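PDB 1VQ0: 33 kDa chaperonin from Thermotoga maritima, which probably acts as a redox-regulated molecular chaperone that keeps thermally unfolding and oxidatively damaged proteins from aggregating irreversibly. Local coordinates for residues M31-H42 with T236-D244; Y46-I57 with I168-V177. One frame throughout, in Å; residues are numbered along the deposited sequence.

Interaction 1 of 2, residues M31-H42 with T236-D244. With ZN (zinc ion), chain C.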
loop_
_atom_site.group_PDB
_atom_site.type_symbol
_atom_site.label_atom_id
_atom_site.label_comp_id
_atom_site.label_asym_id
_atom_site.label_seq_id
_atom_site.Cartn_x
_atom_site.Cartn_y
_atom_site.Cartn_z
ATOM N N MET A 31 -3.518 -0.385 29.153
ATOM C CA MET A 31 -4.159 0.832 28.754
ATOM C C MET A 31 -5.698 0.826 28.775
ATOM O O MET A 31 -6.333 1.414 27.890
ATOM C CB MET A 31 -3.612 1.245 27.374
ATOM C CG MET A 31 -3.767 0.186 26.229
ATOM S SD MET A 31 -3.006 0.741 24.702
ATOM C CE MET A 31 -4.335 1.646 24.091
ATOM N N ARG A 32 -6.270 0.221 29.807
ATOM C CA ARG A 32 -7.708 0.258 29.993
ATOM C C ARG A 32 -8.299 1.664 29.982
ATOM O O ARG A 32 -9.379 1.871 29.385
ATOM C CB ARG A 32 -8.172 -0.552 31.198
ATOM C CG ARG A 32 -7.979 0.015 32.496
ATOM C CD ARG A 32 -8.814 -0.688 33.532
ATOM N NE ARG A 32 -8.650 -0.094 34.851
ATOM C CZ ARG A 32 -9.070 -0.646 35.980
ATOM N NH1 ARG A 32 -9.704 -1.820 35.995
ATOM N NH2 ARG A 32 -8.856 -0.024 37.116
ATOM N N GLU A 33 -7.599 2.620 30.576
ATOM C CA GLU A 33 -8.082 3.999 30.612
ATOM C C GLU A 33 -8.241 4.608 29.218
ATOM O O GLU A 33 -9.200 5.304 28.937
ATOM C CB GLU A 33 -7.105 4.871 31.417
ATOM C CG GLU A 33 -7.351 4.793 32.911
ATOM C CD GLU A 33 -6.623 5.880 33.710
ATOM O OE1 GLU A 33 -6.541 7.048 33.238
ATOM O OE2 GLU A 33 -6.153 5.560 34.834
ATOM N N VAL A 34 -7.297 4.294 28.339
ATOM C CA VAL A 34 -7.302 4.774 26.989
ATOM C C VAL A 34 -8.493 4.177 26.200
ATOM O O VAL A 34 -9.228 4.895 25.530
ATOM C CB VAL A 34 -5.983 4.398 26.306
ATOM C CG1 VAL A 34 -6.004 4.859 24.888
ATOM C CG2 VAL A 34 -4.844 5.037 26.992
ATOM N N VAL A 35 -8.664 2.858 26.316
ATOM C CA VAL A 35 -9.733 2.164 25.636
ATOM C C VAL A 35 -11.093 2.558 26.266
ATOM O O VAL A 35 -12.110 2.689 25.558
ATOM C CB VAL A 35 -9.456 0.629 25.574
ATOM C CG1 VAL A 35 -10.558 -0.091 24.925
ATOM C CG2 VAL A 35 -8.205 0.370 24.801
ATOM N N GLU A 36 -11.108 2.773 27.584
ATOM C CA GLU A 36 -12.347 3.287 28.208
ATOM C C GLU A 36 -12.773 4.648 27.629
ATOM O O GLU A 36 -13.940 4.873 27.388
ATOM C CB GLU A 36 -12.250 3.367 29.739
ATOM C CG GLU A 36 -13.540 3.873 30.416
ATOM C CD GLU A 36 -14.768 2.957 30.281
ATOM O OE1 GLU A 36 -14.616 1.832 29.776
ATOM O OE2 GLU A 36 -15.893 3.350 30.691
ATOM N N GLU A 37 -11.825 5.545 27.417
ATOM C CA GLU A 37 -12.128 6.875 26.870
ATOM C C GLU A 37 -12.652 6.816 25.421
ATOM O O GLU A 37 -13.553 7.534 25.063
ATOM C CB GLU A 37 -10.908 7.816 27.040
ATOM C CG GLU A 37 -10.932 9.045 26.136
ATOM C CD GLU A 37 -9.923 10.121 26.508
ATOM O OE1 GLU A 37 -9.162 9.935 27.450
ATOM O OE2 GLU A 37 -9.892 11.153 25.828
ATOM N N ALA A 38 -12.080 5.938 24.600
ATOM C CA ALA A 38 -12.546 5.717 23.239
ATOM C C ALA A 38 -14.008 5.261 23.267
ATOM O O ALA A 38 -14.818 5.711 22.436
ATOM C CB ALA A 38 -11.672 4.627 22.521
ATOM N N ARG A 39 -14.307 4.353 24.203
ATOM C CA ARG A 39 -15.632 3.794 24.371
ATOM C C ARG A 39 -16.649 4.883 24.754
ATOM O O ARG A 39 -17.726 4.927 24.203
ATOM C CB ARG A 39 -15.621 2.713 25.455
ATOM C CG ARG A 39 -17.024 2.180 25.788
ATOM C CD ARG A 39 -17.062 1.025 26.758
ATOM N NE ARG A 39 -17.327 1.536 28.092
ATOM C CZ ARG A 39 -18.538 1.737 28.642
ATOM N NH1 ARG A 39 -19.705 1.431 28.025
ATOM N NH2 ARG A 39 -18.583 2.221 29.862
ATOM N N ASN A 40 -16.300 5.758 25.703
ATOM C CA ASN A 40 -17.174 6.849 26.049
ATOM C C ASN A 40 -17.301 7.950 24.999
ATOM O O ASN A 40 -18.395 8.425 24.739
ATOM C CB ASN A 40 -16.794 7.439 27.410
ATOM C CG ASN A 40 -16.867 6.401 28.526
ATOM O OD1 ASN A 40 -17.750 5.558 28.520
ATOM N ND2 ASN A 40 -15.896 6.424 29.436
ATOM N N ARG A 41 -16.197 8.370 24.398
ATOM C CA ARG A 41 -16.248 9.428 23.362
ATOM C C ARG A 41 -17.153 9.018 22.204
ATOM O O ARG A 41 -18.064 9.743 21.794
ATOM C CB ARG A 41 -14.836 9.759 22.876
ATOM C CG ARG A 41 -14.047 10.610 23.870
ATOM C CD ARG A 41 -12.670 10.988 23.352
ATOM N NE ARG A 41 -11.970 11.975 24.182
ATOM C CZ ARG A 41 -12.264 13.274 24.263
ATOM N NH1 ARG A 41 -13.275 13.817 23.583
ATOM N NH2 ARG A 41 -11.557 14.035 25.065
ATOM N N HIS A 42 -16.956 7.787 21.753
ATOM C CA HIS A 42 -17.692 7.215 20.622
ATOM C C HIS A 42 -18.949 6.457 20.984
ATOM O O HIS A 42 -19.606 5.977 20.094
ATOM C CB HIS A 42 -16.779 6.243 19.882
ATOM C CG HIS A 42 -15.645 6.900 19.167
ATOM N ND1 HIS A 42 -15.833 7.831 18.160
ATOM C CD2 HIS A 42 -14.303 6.716 19.276
ATOM C CE1 HIS A 42 -14.649 8.179 17.678
ATOM N NE2 HIS A 42 -13.703 7.523 18.338
ATOM N N THR A 236 9.740 3.223 29.954
ATOM C CA THR A 236 8.296 3.385 30.106
ATOM C C THR A 236 7.775 4.684 29.502
ATOM O O THR A 236 8.477 5.676 29.406
ATOM C CB THR A 236 7.883 3.371 31.599
ATOM O OG1 THR A 236 8.473 4.483 32.256
ATOM C CG2 THR A 236 8.436 2.180 32.326
ATOM N N ALA A 237 6.537 4.683 29.067
ATOM C CA ALA A 237 5.912 5.941 28.705
ATOM C C ALA A 237 4.407 5.871 28.968
ATOM O O ALA A 237 3.817 4.816 29.049
ATOM C CB ALA A 237 6.168 6.247 27.263
ATOM N N GLU A 238 3.790 7.025 29.027
ATOM C CA GLU A 238 2.344 7.140 29.228
ATOM C C GLU A 238 1.660 7.195 27.883
ATOM O O GLU A 238 2.018 8.001 27.023
ATOM C CB GLU A 238 2.081 8.416 29.991
ATOM C CG GLU A 238 0.719 8.593 30.611
ATOM C CD GLU A 238 0.659 9.846 31.507
ATOM O OE1 GLU A 238 1.722 10.264 32.046
ATOM O OE2 GLU A 238 -0.473 10.408 31.659
ATOM N N ILE A 239 0.694 6.309 27.679
ATOM C CA ILE A 239 -0.137 6.310 26.431
ATOM C C ILE A 239 -1.365 7.146 26.727
ATOM O O ILE A 239 -1.989 6.935 27.785
ATOM C CB ILE A 239 -0.543 4.866 26.012
ATOM C CG1 ILE A 239 0.710 4.004 25.804
ATOM C CG2 ILE A 239 -1.428 4.852 24.757
ATOM C CD1 ILE A 239 1.575 4.405 24.619
ATOM N N LYS A 240 -1.677 8.118 25.869
ATOM C CA LYS A 240 -2.867 8.953 26.097
ATOM C C LYS A 240 -3.704 9.000 24.857
ATOM O O LYS A 240 -3.159 9.047 23.756
ATOM C CB LYS A 240 -2.522 10.428 26.450
ATOM C CG LYS A 240 -1.316 10.719 27.368
ATOM C CD LYS A 240 -1.668 11.094 28.774
ATOM C CE LYS A 240 -1.592 12.606 29.066
ATOM N NZ LYS A 240 -0.320 13.113 29.748
ATOM N N TYR A 241 -5.039 8.986 25.035
ATOM C CA TYR A 241 -5.929 9.276 23.936
ATOM C C TYR A 241 -5.733 10.758 23.602
ATOM O O TYR A 241 -5.825 11.618 24.482
ATOM C CB TYR A 241 -7.404 8.960 24.278
ATOM C CG TYR A 241 -8.259 8.728 23.071
ATOM C CD1 TYR A 241 -8.809 9.782 22.391
ATOM C CD2 TYR A 241 -8.418 7.456 22.559
ATOM C CE1 TYR A 241 -9.551 9.573 21.248
ATOM C CE2 TYR A 241 -9.137 7.224 21.417
ATOM C CZ TYR A 241 -9.715 8.290 20.768
ATOM O OH TYR A 241 -10.451 8.073 19.625
ATOM N N LYS A 242 -5.473 11.072 22.337
ATOM C CA LYS A 242 -5.376 12.466 21.950
ATOM C C LYS A 242 -5.712 12.694 20.485
ATOM O O LYS A 242 -5.311 11.937 19.638
ATOM C CB LYS A 242 -3.981 13.015 22.259
ATOM C CG LYS A 242 -4.010 14.509 22.565
ATOM C CD LYS A 242 -2.610 15.105 22.608
ATOM C CE LYS A 242 -2.660 16.617 22.360
ATOM N NZ LYS A 242 -1.636 17.292 23.174
ATOM N N CYS A 243 -6.442 13.782 20.232
ATOM C CA CYS A 243 -6.792 14.268 18.917
ATOM C C CYS A 243 -6.269 15.728 18.753
ATOM O O CYS A 243 -5.986 16.368 19.715
ATOM C CB CYS A 243 -8.298 14.237 18.748
ATOM S SG CYS A 243 -8.823 14.407 17.055
ATOM N N ASP A 244 -6.105 16.188 17.512
ATOM C CA ASP A 244 -5.603 17.501 17.185
ATOM C C ASP A 244 -6.726 18.348 16.571
ATOM O O ASP A 244 -6.479 19.428 16.071
ATOM C CB ASP A 244 -4.391 17.437 16.203
ATOM C CG ASP A 244 -4.781 16.925 14.810
ATOM O OD1 ASP A 244 -5.894 16.442 14.664
ATOM O OD2 ASP A 244 -4.058 16.958 13.799
HETATM ZN ZN ZN C . -11.013 15.167 17.251
HETATM O O HOH W 1 -6.419 8.386 28.048
#

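Interaction 2 of 2, residues Y46-I57 with I168-V177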
loop_
_atom_site.group_PDB
_atom_site.type_symbol
_atom_site.label_atom_id
_atom_site.label_comp_id
_atom_site.label_asym_id
_atom_site.label_seq_id
_atom_site.Cartn_x
_atom_site.Cartn_y
_atom_site.Cartn_z
ATOM N N TYR A 46 -20.360 -2.934 23.220
ATOM C CA TYR A 46 -19.373 -3.876 23.761
ATOM C C TYR A 46 -18.469 -4.449 22.652
ATOM O O TYR A 46 -17.267 -4.446 22.734
ATOM C CB TYR A 46 -20.048 -5.003 24.545
ATOM C CG TYR A 46 -20.778 -4.548 25.785
ATOM C CD1 TYR A 46 -20.108 -3.857 26.782
ATOM C CD2 TYR A 46 -22.148 -4.791 25.954
ATOM C CE1 TYR A 46 -20.745 -3.427 27.915
ATOM C CE2 TYR A 46 -22.812 -4.384 27.100
ATOM C CZ TYR A 46 -22.104 -3.687 28.078
ATOM O OH TYR A 46 -22.708 -3.232 29.239
ATOM N N LEU A 47 -19.075 -4.909 21.581
ATOM C CA LEU A 47 -18.286 -5.503 20.545
ATOM C C LEU A 47 -17.301 -4.490 19.886
ATOM O O LEU A 47 -16.174 -4.812 19.618
ATOM C CB LEU A 47 -19.231 -6.139 19.514
ATOM C CG LEU A 47 -18.595 -6.646 18.238
ATOM C CD1 LEU A 47 -17.552 -7.750 18.558
ATOM C CD2 LEU A 47 -19.680 -7.115 17.277
ATOM N N ALA A 48 -17.784 -3.274 19.610
ATOM C CA ALA A 48 -16.994 -2.233 18.973
ATOM C C ALA A 48 -15.900 -1.749 19.911
ATOM O O ALA A 48 -14.829 -1.389 19.460
ATOM C CB ALA A 48 -17.871 -1.075 18.587
ATOM N N THR A 49 -16.159 -1.820 21.201
ATOM C CA THR A 49 -15.112 -1.569 22.226
ATOM C C THR A 49 -13.950 -2.565 22.059
ATOM O O THR A 49 -12.782 -2.200 22.067
ATOM C CB THR A 49 -15.716 -1.675 23.641
ATOM O OG1 THR A 49 -16.744 -0.690 23.834
ATOM C CG2 THR A 49 -14.664 -1.346 24.707
ATOM N N VAL A 50 -14.273 -3.844 21.865
ATOM C CA VAL A 50 -13.228 -4.856 21.822
ATOM C C VAL A 50 -12.454 -4.734 20.490
ATOM O O VAL A 50 -11.241 -4.836 20.454
ATOM C CB VAL A 50 -13.845 -6.270 22.049
ATOM C CG1 VAL A 50 -12.821 -7.399 21.755
ATOM C CG2 VAL A 50 -14.349 -6.399 23.471
ATOM N N VAL A 51 -13.181 -4.506 19.395
ATOM C CA VAL A 51 -12.560 -4.422 18.071
ATOM C C VAL A 51 -11.619 -3.210 17.971
ATOM O O VAL A 51 -10.447 -3.339 17.629
ATOM C CB VAL A 51 -13.633 -4.329 16.942
ATOM C CG1 VAL A 51 -12.953 -4.237 15.561
ATOM C CG2 VAL A 51 -14.526 -5.545 16.941
ATOM N N LEU A 52 -12.156 -2.032 18.258
ATOM C CA LEU A 52 -11.349 -0.824 18.328
ATOM C C LEU A 52 -10.230 -0.887 19.384
ATOM O O LEU A 52 -9.143 -0.429 19.135
ATOM C CB LEU A 52 -12.212 0.403 18.505
ATOM C CG LEU A 52 -11.502 1.783 18.434
ATOM C CD1 LEU A 52 -10.606 1.921 17.199
ATOM C CD2 LEU A 52 -12.459 2.956 18.477
ATOM N N GLY A 53 -10.530 -1.437 20.559
ATOM C CA GLY A 53 -9.559 -1.556 21.626
ATOM C C GLY A 53 -8.345 -2.369 21.189
ATOM O O GLY A 53 -7.207 -1.993 21.421
ATOM N N ARG A 54 -8.581 -3.473 20.524
ATOM C CA ARG A 54 -7.499 -4.289 20.084
ATOM C C ARG A 54 -6.615 -3.554 19.091
ATOM O O ARG A 54 -5.367 -3.689 19.131
ATOM C CB ARG A 54 -7.993 -5.537 19.415
ATOM C CG ARG A 54 -8.537 -6.645 20.357
ATOM C CD ARG A 54 -8.626 -8.009 19.626
ATOM N NE ARG A 54 -9.450 -8.956 20.358
ATOM C CZ ARG A 54 -9.797 -10.159 19.901
ATOM N NH1 ARG A 54 -9.387 -10.561 18.718
ATOM N NH2 ARG A 54 -10.564 -10.958 20.620
ATOM N N ALA A 55 -7.275 -2.783 18.224
ATOM C CA ALA A 55 -6.612 -2.014 17.211
ATOM C C ALA A 55 -5.767 -0.864 17.828
ATOM O O ALA A 55 -4.589 -0.718 17.447
ATOM C CB ALA A 55 -7.583 -1.495 16.203
ATOM N N LEU A 56 -6.364 -0.138 18.806
ATOM C CA LEU A 56 -5.673 0.881 19.610
ATOM C C LEU A 56 -4.473 0.287 20.352
ATOM O O LEU A 56 -3.425 0.878 20.384
ATOM C CB LEU A 56 -6.615 1.545 20.633
ATOM C CG LEU A 56 -7.749 2.365 20.054
ATOM C CD1 LEU A 56 -8.787 2.855 21.108
ATOM C CD2 LEU A 56 -7.124 3.558 19.312
ATOM N N ILE A 57 -4.643 -0.882 20.947
ATOM C CA ILE A 57 -3.510 -1.559 21.626
ATOM C C ILE A 57 -2.377 -1.814 20.604
ATOM O O ILE A 57 -1.236 -1.453 20.837
ATOM C CB ILE A 57 -3.969 -2.855 22.305
ATOM C CG1 ILE A 57 -4.937 -2.507 23.459
ATOM C CG2 ILE A 57 -2.787 -3.687 22.826
ATOM C CD1 ILE A 57 -5.878 -3.654 23.861
ATOM N N ILE A 168 -2.970 -9.661 22.342
ATOM C CA ILE A 168 -3.833 -8.503 22.611
ATOM C C ILE A 168 -5.178 -8.952 23.158
ATOM O O ILE A 168 -5.755 -9.920 22.666
ATOM C CB ILE A 168 -4.070 -7.654 21.296
ATOM C CG1 ILE A 168 -2.774 -7.057 20.725
ATOM C CG2 ILE A 168 -5.046 -6.518 21.581
ATOM C CD1 ILE A 168 -2.955 -6.365 19.389
ATOM N N GLY A 169 -5.690 -8.236 24.162
ATOM C CA GLY A 169 -6.946 -8.610 24.836
ATOM C C GLY A 169 -7.622 -7.385 25.412
ATOM O O GLY A 169 -6.961 -6.463 25.927
ATOM N N VAL A 170 -8.944 -7.344 25.289
ATOM C CA VAL A 170 -9.772 -6.311 25.889
ATOM C C VAL A 170 -10.931 -7.009 26.643
ATOM O O VAL A 170 -11.673 -7.739 26.041
ATOM C CB VAL A 170 -10.386 -5.403 24.834
ATOM C CG1 VAL A 170 -11.472 -4.564 25.462
ATOM C CG2 VAL A 170 -9.328 -4.527 24.184
ATOM N N LEU A 171 -11.020 -6.791 27.951
ATOM C CA LEU A 171 -12.155 -7.217 28.795
ATOM C C LEU A 171 -12.956 -5.980 29.229
ATOM O O LEU A 171 -12.465 -5.053 29.864
ATOM C CB LEU A 171 -11.665 -7.966 30.020
ATOM C CG LEU A 171 -12.692 -8.636 30.897
ATOM C CD1 LEU A 171 -13.298 -9.845 30.141
ATOM C CD2 LEU A 171 -12.104 -9.089 32.258
ATOM N N VAL A 172 -14.213 -6.011 28.837
ATOM C CA VAL A 172 -15.188 -4.964 29.052
ATOM C C VAL A 172 -16.506 -5.590 29.656
ATOM O O VAL A 172 -16.931 -6.666 29.222
ATOM C CB VAL A 172 -15.527 -4.360 27.691
ATOM C CG1 VAL A 172 -16.270 -5.418 26.809
ATOM C CG2 VAL A 172 -16.369 -3.096 27.888
ATOM N N ASP A 173 -17.118 -4.931 30.653
ATOM C CA ASP A 173 -18.499 -5.258 31.138
ATOM C C ASP A 173 -19.290 -3.978 31.343
ATOM O O ASP A 173 -18.900 -2.952 30.801
ATOM C CB ASP A 173 -18.470 -6.129 32.414
ATOM C CG ASP A 173 -17.613 -5.544 33.515
ATOM O OD1 ASP A 173 -17.731 -4.318 33.769
ATOM O OD2 ASP A 173 -16.809 -6.249 34.198
ATOM N N SER A 174 -20.370 -4.027 32.144
ATOM C CA SER A 174 -21.340 -2.937 32.243
ATOM C C SER A 174 -20.821 -1.745 33.027
ATOM O O SER A 174 -21.371 -0.659 32.936
ATOM C CB SER A 174 -22.677 -3.453 32.841
ATOM O OG SER A 174 -22.547 -4.013 34.158
ATOM N N ASP A 175 -19.771 -1.957 33.819
ATOM C CA ASP A 175 -19.026 -0.861 34.463
ATOM C C ASP A 175 -17.888 -0.343 33.568
ATOM O O ASP A 175 -17.148 0.552 33.969
ATOM C CB ASP A 175 -18.409 -1.340 35.789
ATOM C CG ASP A 175 -19.451 -1.882 36.767
ATOM O OD1 ASP A 175 -20.593 -1.361 36.776
ATOM O OD2 ASP A 175 -19.205 -2.837 37.553
ATOM N N GLY A 176 -17.707 -0.955 32.402
ATOM C CA GLY A 176 -16.764 -0.455 31.399
ATOM C C GLY A 176 -15.571 -1.376 31.228
ATOM O O GLY A 176 -15.610 -2.566 31.613
ATOM N N VAL A 177 -14.518 -0.798 30.645
ATOM C CA VAL A 177 -13.334 -1.537 30.314
ATOM C C VAL A 177 -12.556 -1.897 31.570
ATOM O O VAL A 177 -12.186 -1.019 32.356
ATOM C CB VAL A 177 -12.425 -0.809 29.348
ATOM C CG1 VAL A 177 -11.262 -1.778 28.949
ATOM C CG2 VAL A 177 -13.174 -0.426 28.106
HETATM O O HOH W 2 -10.013 -9.436 23.445
#

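Interaction 1 of 2, residues M31-H42 with T236-D244
Tyr241, at the end of the strand that runs into the zinc site of this Hsp33, lays its ring along helix 32-42. Its CG stands anti to the backbone N (chi1 -157°), which carries the ring along the helix past Val34, Glu37, Ala38 and Arg41 in turn. Val34 CG1 lies by Tyr241 CD2 and Ala38 CB 3.8 Å from Tyr241 CE2, while Arg41 CD comes to 4.0 Å from Tyr241 CE1. Glu37 reaches out extended, its CD 3.6 Å from Tyr241 CB and its carboxylate tilted 32° from the ring plane. OE2 of Glu37 takes a nearly straight bond from Arg41 NE (2.8 Å, 175°) on its anti lone pair, in the guanidinium plane; OE1 accepts from a water that is also weakly bonded by Tyr241 N. With an alanine here in place of Glu37, the Arg41 guanidinium is likely to lose its salt-bridge mate and turn more freely, and Tyr241 CB would lose its cover. The phenolic OH is hydrogen-bonded to Trp277 O and Gly97 N, beside the zinc loop and strand 94-99. Nearer the helix start, Val34 CG2 meets Ile239 CG2 at 4.1 Å. Two residues beyond Tyr241, Cys243 SG binds zinc at 2.3 Å, completing with Cys245, Cys275 and Cys278 the four-cysteine centre characteristic of reduced Hsp33.

Interaction 2 of 2, residues Y46-I57 with I168-V177
A glycine facing the strand lets helix 46-57 lie close on strand 168-173: the axes approach to 7.8 Å at 143°, and a side chain at Gly53 would run into Val170 CG2, which instead sits 3.8 Å from Gly53 C. The two methyls of Val170 divide the helix face between them. Val170 CG2, anti to the carbonyl carbon, meets Ile57 CD1 at 3.6 Å, while Val170 CG1 lies 4.0 Å from Val50 CG2. Ile168 CG2 packs on the aliphatic start of Arg54, 3.7 Å from its CG, and also on Ile57. Arg54 then runs extended across the strand; its NE and Val170 N share one water as acceptor, and its NH1 makes a salt bridge with Glu147. At the other end Val172 CG2 meets the Tyr46 ring at its edge, in plane, and touches Thr49 CG2. Thr49 CG2 also reaches Val177 CG2 at 3.8 Å, just after the type I turn from Asp173 to Gly176, in which Asp173 OD1 accepts from Asp175 N (an Asx turn). Tyr46 OH ends over Ser174 CA. Helix 46-62 thus covers the outer strand pair 164-173 and 176-187, with helix 32-42 touching Thr49 and Val177, and helix 116-120 meeting Val50 and Arg54.

The two contacts lie about 12 Å apart, centre to centre, and both press a helix onto the same mixed sheet. Helices 32-42 and 46-62 follow each other in the chain; the first reaches strand 235-241, the second the strand outermost within this chain, 164-173, and its neighbour 176-187. Along the sequence the order is 31-42, 46-57, 168-177, 236-244, so interaction 2 falls wholly between the halves of interaction 1. They also touch directly: Glu36 OE1 probably accepts a hydrogen bond from Val177 N, and Arg39 CD packs against Thr49 OG1. The helix pair therefore ties that outer strand pair to the strand leading into the zinc centre.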